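Local coordinates for protein Poly(A) ribonuclease POP2 (Saccharomyces cerevisiae, PDB 1UOC) that acts as a 3'-exoribonuclease preferring poly(A) and is probably a catalytic subunit of the CCR4-NOT mRNA deadenylase, most probably using magnesium, at residues A[151-163]-A[192-204]. Sequence-based numbering, arbitrary orientation.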
loop_
_atom_site.group_PDB
_atom_site.type_symbol
_atom_site.label_atom_id
_atom_site.label_comp_id
_atom_site.label_asym_id
_atom_site.label_seq_id
_atom_site.Cartn_x
_atom_site.Cartn_y
_atom_site.Cartn_z
ATOM N N MET A 151 5.006 12.560 -1.508
ATOM C CA MET A 151 6.122 12.156 -2.366
ATOM C C MET A 151 7.373 13.030 -2.256
ATOM O O MET A 151 7.298 14.199 -1.905
ATOM C CB MET A 151 5.678 12.143 -3.831
ATOM C CG MET A 151 4.311 11.523 -4.095
ATOM S SD MET A 151 4.136 9.878 -3.414
ATOM C CE MET A 151 5.253 8.930 -4.423
ATOM N N MET A 152 8.524 12.436 -2.567
ATOM C CA MET A 152 9.806 13.138 -2.556
ATOM C C MET A 152 10.109 13.879 -1.268
ATOM O O MET A 152 10.657 14.977 -1.295
ATOM C CB MET A 152 9.853 14.127 -3.718
ATOM C CG MET A 152 9.778 13.471 -5.078
ATOM S SD MET A 152 9.738 14.704 -6.371
ATOM C CE MET A 152 8.335 14.183 -7.298
ATOM N N ASP A 153 9.778 13.268 -0.139
ATOM C CA ASP A 153 9.985 13.891 1.163
ATOM C C ASP A 153 10.327 12.818 2.187
ATOM O O ASP A 153 9.460 12.054 2.604
ATOM C CB ASP A 153 8.703 14.621 1.570
ATOM C CG ASP A 153 8.872 15.439 2.818
ATOM O OD1 ASP A 153 9.726 15.082 3.655
ATOM O OD2 ASP A 153 8.143 16.432 2.962
ATOM N N ASP A 154 11.582 12.783 2.614
ATOM C CA ASP A 154 12.032 11.778 3.564
ATOM C C ASP A 154 11.439 11.879 4.974
ATOM O O ASP A 154 11.703 11.020 5.817
ATOM C CB ASP A 154 13.566 11.763 3.623
ATOM C CG ASP A 154 14.148 12.937 4.389
ATOM O OD1 ASP A 154 13.718 14.090 4.181
ATOM O OD2 ASP A 154 15.062 12.699 5.204
ATOM N N SER A 155 10.640 12.906 5.248
ATOM C CA SER A 155 10.033 12.985 6.576
ATOM C C SER A 155 8.758 12.139 6.568
ATOM O O SER A 155 8.094 11.982 7.587
ATOM C CB SER A 155 9.720 14.439 6.975
ATOM O OG SER A 155 8.775 15.039 6.112
ATOM N N VAL A 156 8.438 11.600 5.394
ATOM C CA VAL A 156 7.280 10.743 5.193
ATOM C C VAL A 156 7.806 9.325 4.957
ATOM O O VAL A 156 8.667 9.095 4.103
ATOM C CB VAL A 156 6.438 11.194 3.967
ATOM C CG1 VAL A 156 5.358 10.160 3.660
ATOM C CG2 VAL A 156 5.791 12.535 4.242
ATOM N N THR A 157 7.269 8.382 5.719
ATOM C CA THR A 157 7.665 6.982 5.636
ATOM C C THR A 157 6.571 6.159 4.959
ATOM O O THR A 157 5.445 6.089 5.448
ATOM C CB THR A 157 7.911 6.418 7.051
ATOM O OG1 THR A 157 8.954 7.168 7.685
ATOM C CG2 THR A 157 8.300 4.955 6.998
ATOM N N TRP A 158 6.890 5.541 3.828
ATOM C CA TRP A 158 5.901 4.717 3.134
ATOM C C TRP A 158 5.998 3.277 3.590
ATOM O O TRP A 158 7.089 2.756 3.797
ATOM C CB TRP A 158 6.088 4.780 1.617
ATOM C CG TRP A 158 5.534 6.027 0.976
ATOM C CD1 TRP A 158 6.157 7.233 0.840
ATOM C CD2 TRP A 158 4.255 6.167 0.355
ATOM N NE1 TRP A 158 5.347 8.117 0.165
ATOM C CE2 TRP A 158 4.170 7.487 -0.142
ATOM C CE3 TRP A 158 3.165 5.303 0.171
ATOM C CZ2 TRP A 158 3.037 7.968 -0.813
ATOM C CZ3 TRP A 158 2.026 5.782 -0.500
ATOM C CH2 TRP A 158 1.975 7.102 -0.981
ATOM N N ILE A 159 4.846 2.638 3.746
ATOM C CA ILE A 159 4.753 1.246 4.192
ATOM C C ILE A 159 4.063 0.449 3.096
ATOM O O ILE A 159 2.997 0.842 2.617
ATOM C CB ILE A 159 3.921 1.127 5.490
ATOM C CG1 ILE A 159 4.520 2.024 6.574
ATOM C CG2 ILE A 159 3.866 -0.333 5.957
ATOM C CD1 ILE A 159 5.941 1.647 6.970
ATOM N N THR A 160 4.663 -0.669 2.706
ATOM C CA THR A 160 4.118 -1.498 1.648
ATOM C C THR A 160 4.235 -2.964 2.009
ATOM O O THR A 160 4.919 -3.327 2.966
ATOM C CB THR A 160 4.884 -1.247 0.340
ATOM O OG1 THR A 160 4.293 -2.017 -0.713
ATOM C CG2 THR A 160 6.354 -1.652 0.507
ATOM N N TYR A 161 3.558 -3.806 1.238
ATOM C CA TYR A 161 3.592 -5.251 1.441
ATOM C C TYR A 161 3.727 -5.778 0.025
ATOM O O TYR A 161 2.865 -5.522 -0.808
ATOM C CB TYR A 161 2.284 -5.749 2.062
ATOM C CG TYR A 161 2.485 -6.902 3.019
ATOM C CD1 TYR A 161 2.883 -6.670 4.336
ATOM C CD2 TYR A 161 2.355 -8.228 2.590
ATOM C CE1 TYR A 161 3.157 -7.726 5.205
ATOM C CE2 TYR A 161 2.627 -9.288 3.441
ATOM C CZ TYR A 161 3.032 -9.032 4.748
ATOM O OH TYR A 161 3.338 -10.077 5.595
ATOM N N HIS A 162 4.799 -6.507 -0.257
ATOM C CA HIS A 162 5.027 -6.991 -1.617
ATOM C C HIS A 162 5.014 -5.735 -2.490
ATOM O O HIS A 162 4.179 -5.586 -3.384
ATOM C CB HIS A 162 3.912 -7.944 -2.050
ATOM C CG HIS A 162 4.052 -9.330 -1.499
ATOM N ND1 HIS A 162 3.014 -10.239 -1.506
ATOM C CD2 HIS A 162 5.113 -9.974 -0.957
ATOM C CE1 HIS A 162 3.432 -11.384 -0.991
ATOM N NE2 HIS A 162 4.702 -11.249 -0.651
ATOM N N ALA A 163 5.943 -4.828 -2.189
ATOM C CA ALA A 163 6.083 -3.563 -2.891
ATOM C C ALA A 163 6.064 -3.755 -4.396
ATOM O O ALA A 163 5.014 -3.650 -5.025
ATOM C CB ALA A 163 7.379 -2.883 -2.468
ATOM N N GLN A 192 13.573 8.079 -5.481
ATOM C CA GLN A 192 13.374 9.520 -5.661
ATOM C C GLN A 192 11.964 9.951 -5.248
ATOM O O GLN A 192 11.793 11.005 -4.645
ATOM C CB GLN A 192 13.634 9.919 -7.121
ATOM C CG GLN A 192 15.118 9.881 -7.527
ATOM C CD GLN A 192 15.975 10.703 -6.583
ATOM O OE1 GLN A 192 15.566 11.768 -6.133
ATOM N NE2 GLN A 192 17.162 10.215 -6.280
ATOM N N TYR A 193 10.955 9.137 -5.572
ATOM C CA TYR A 193 9.575 9.453 -5.198
ATOM C C TYR A 193 9.268 9.073 -3.758
ATOM O O TYR A 193 8.459 9.725 -3.093
ATOM C CB TYR A 193 8.578 8.742 -6.117
ATOM C CG TYR A 193 8.462 9.372 -7.486
ATOM C CD1 TYR A 193 8.884 8.693 -8.622
ATOM C CD2 TYR A 193 7.944 10.665 -7.639
ATOM C CE1 TYR A 193 8.800 9.283 -9.883
ATOM C CE2 TYR A 193 7.855 11.258 -8.889
ATOM C CZ TYR A 193 8.286 10.564 -10.004
ATOM O OH TYR A 193 8.217 11.163 -11.239
ATOM N N MET A 194 9.911 8.013 -3.277
ATOM C CA MET A 194 9.690 7.556 -1.905
ATOM C C MET A 194 11.039 7.329 -1.248
ATOM O O MET A 194 11.510 6.191 -1.142
ATOM C CB MET A 194 8.888 6.244 -1.885
ATOM C CG MET A 194 7.561 6.301 -2.600
ATOM S SD MET A 194 6.603 4.793 -2.369
ATOM C CE MET A 194 7.785 3.610 -2.912
ATOM N N PRO A 195 11.688 8.418 -0.813
ATOM C CA PRO A 195 13.005 8.383 -0.161
ATOM C C PRO A 195 13.047 7.661 1.184
ATOM O O PRO A 195 14.119 7.442 1.751
ATOM C CB PRO A 195 13.366 9.869 -0.037
ATOM C CG PRO A 195 12.006 10.541 0.087
ATOM C CD PRO A 195 11.188 9.800 -0.940
ATOM N N ASN A 196 11.882 7.284 1.693
ATOM C CA ASN A 196 11.825 6.609 2.989
ATOM C C ASN A 196 10.687 5.596 2.963
ATOM O O ASN A 196 9.523 5.961 3.102
ATOM C CB ASN A 196 11.596 7.664 4.085
ATOM C CG ASN A 196 11.743 7.111 5.486
ATOM O OD1 ASN A 196 11.954 5.915 5.685
ATOM N ND2 ASN A 196 11.622 7.989 6.472
ATOM N N PHE A 197 11.003 4.322 2.773
ATOM C CA PHE A 197 9.933 3.343 2.725
ATOM C C PHE A 197 10.322 1.954 3.202
ATOM O O PHE A 197 11.497 1.592 3.245
ATOM C CB PHE A 197 9.342 3.290 1.304
ATOM C CG PHE A 197 10.083 2.386 0.350
ATOM C CD1 PHE A 197 9.888 1.011 0.384
ATOM C CD2 PHE A 197 10.952 2.914 -0.598
ATOM C CE1 PHE A 197 10.543 0.170 -0.508
ATOM C CE2 PHE A 197 11.617 2.083 -1.501
ATOM C CZ PHE A 197 11.411 0.706 -1.455
ATOM N N TYR A 198 9.319 1.178 3.584
ATOM C CA TYR A 198 9.548 -0.182 4.050
ATOM C C TYR A 198 8.588 -1.189 3.443
ATOM O O TYR A 198 7.423 -0.891 3.193
ATOM C CB TYR A 198 9.407 -0.275 5.569
ATOM C CG TYR A 198 10.473 0.452 6.342
ATOM C CD1 TYR A 198 10.405 1.830 6.537
ATOM C CD2 TYR A 198 11.569 -0.239 6.865
ATOM C CE1 TYR A 198 11.411 2.508 7.240
ATOM C CE2 TYR A 198 12.575 0.426 7.565
ATOM C CZ TYR A 198 12.492 1.796 7.749
ATOM O OH TYR A 198 13.492 2.448 8.435
ATOM N N ASP A 199 9.099 -2.384 3.189
ATOM C CA ASP A 199 8.267 -3.462 2.686
ATOM C C ASP A 199 8.063 -4.308 3.944
ATOM O O ASP A 199 8.969 -5.033 4.371
ATOM C CB ASP A 199 8.991 -4.296 1.634
ATOM C CG ASP A 199 8.090 -5.343 1.028
ATOM O OD1 ASP A 199 7.244 -5.890 1.770
ATOM O OD2 ASP A 199 8.223 -5.627 -0.182
ATOM N N LEU A 200 6.889 -4.188 4.554
ATOM C CA LEU A 200 6.588 -4.919 5.773
ATOM C C LEU A 200 6.724 -6.425 5.573
ATOM O O LEU A 200 7.133 -7.141 6.482
ATOM C CB LEU A 200 5.173 -4.571 6.252
ATOM C CG LEU A 200 4.679 -5.264 7.520
ATOM C CD1 LEU A 200 5.705 -5.122 8.617
ATOM C CD2 LEU A 200 3.357 -4.655 7.929
ATOM N N ASN A 201 6.380 -6.897 4.383
ATOM C CA ASN A 201 6.471 -8.314 4.062
ATOM C C ASN A 201 7.924 -8.773 4.228
ATOM O O ASN A 201 8.217 -9.820 4.809
ATOM C CB ASN A 201 5.992 -8.526 2.620
ATOM C CG ASN A 201 6.221 -9.939 2.131
ATOM O OD1 ASN A 201 7.358 -10.356 1.918
ATOM N ND2 ASN A 201 5.141 -10.690 1.960
ATOM N N LEU A 202 8.839 -7.969 3.716
ATOM C CA LEU A 202 10.250 -8.279 3.816
ATOM C C LEU A 202 10.750 -8.200 5.268
ATOM O O LEU A 202 11.475 -9.084 5.722
ATOM C CB LEU A 202 11.022 -7.336 2.892
ATOM C CG LEU A 202 12.537 -7.439 2.823
ATOM C CD1 LEU A 202 13.122 -6.614 3.938
ATOM C CD2 LEU A 202 12.984 -8.894 2.902
ATOM N N VAL A 203 10.362 -7.165 6.005
ATOM C CA VAL A 203 10.795 -7.041 7.391
ATOM C C VAL A 203 10.343 -8.263 8.199
ATOM O O VAL A 203 11.098 -8.794 9.022
ATOM C CB VAL A 203 10.215 -5.766 8.063
ATOM C CG1 VAL A 203 10.591 -5.730 9.540
ATOM C CG2 VAL A 203 10.738 -4.520 7.377
ATOM N N TYR A 204 9.109 -8.702 7.952
ATOM C CA TYR A 204 8.539 -9.843 8.643
ATOM C C TYR A 204 9.193 -11.145 8.185
ATOM O O TYR A 204 9.499 -12.005 9.009
ATOM C CB TYR A 204 7.025 -9.889 8.400
ATOM C CG TYR A 204 6.280 -10.996 9.126
ATOM C CD1 TYR A 204 6.421 -11.181 10.503
ATOM C CD2 TYR A 204 5.405 -11.836 8.437
ATOM C CE1 TYR A 204 5.710 -12.174 11.171
ATOM C CE2 TYR A 204 4.686 -12.829 9.094
ATOM C CZ TYR A 204 4.844 -12.993 10.456
ATOM O OH TYR A 204 4.133 -13.981 11.100
HETATM O O HOH W 1 9.017 8.587 1.464
#
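Trp158 O accepts from Tyr198 N and Thr160 N donates to Tyr198 O, so that Ile159 lies beside Tyr198 in a short parallel ladder joining strands 157-160 and 197-199, whose axes come within 4.6 Å. Two more backbone hydrogen bonds complete it: Trp158 N to Asn196 O and Leu200 N to Thr160 O. Ahead of both strands Met152 N donates to Tyr193 O (2.8 Å), and a water bridges Val156 O and Asn196 N.

Two side chains extend this backbone pairing. Asn196 turns its amide back to the 153-156 turn, where ND2 donates to Asp154 O at 3.1 Å, the acceptor lying close to the amide plane. At the far end Asp199, with CG anti to the backbone N (chi1 -175°), brings its carboxylate to the backbone that follows strand 157-160. OD2 takes Ala163 N at 3.1 Å from above the carboxylate plane; OD1 takes His162 N on its syn side. Asp199 is also the N-cap of helix 200-207, its OD1 accepting from Leu202 N at 3.3 Å, from the face opposite His162 N, and weakly from Asn201 N. An alanine in place of Asp199 would probably leave these backbone N-H groups without their acceptor, leaving the backbone at 162-163 less firmly held and uncapping helix 200-207.

Apolar packing fills in around the ladder. Met194 lays SD over one face of the Trp158 indole, 3.9 Å from the five-membered ring centroid, a Met-aromatic contact, while Trp158 NE1 bonds to Leu150 O. Asn201 CB sits over the centre of the Tyr161 ring (3.5 Å), a CH-pi contact; the Tyr161 hydroxyl is held by Tyr227 O.

This is the parallel edge of the mixed sheet in the DEDD nuclease domain, RNase H-like by family, where strand 157-160 leads towards Asp166, a predicted catalytic metal ligand.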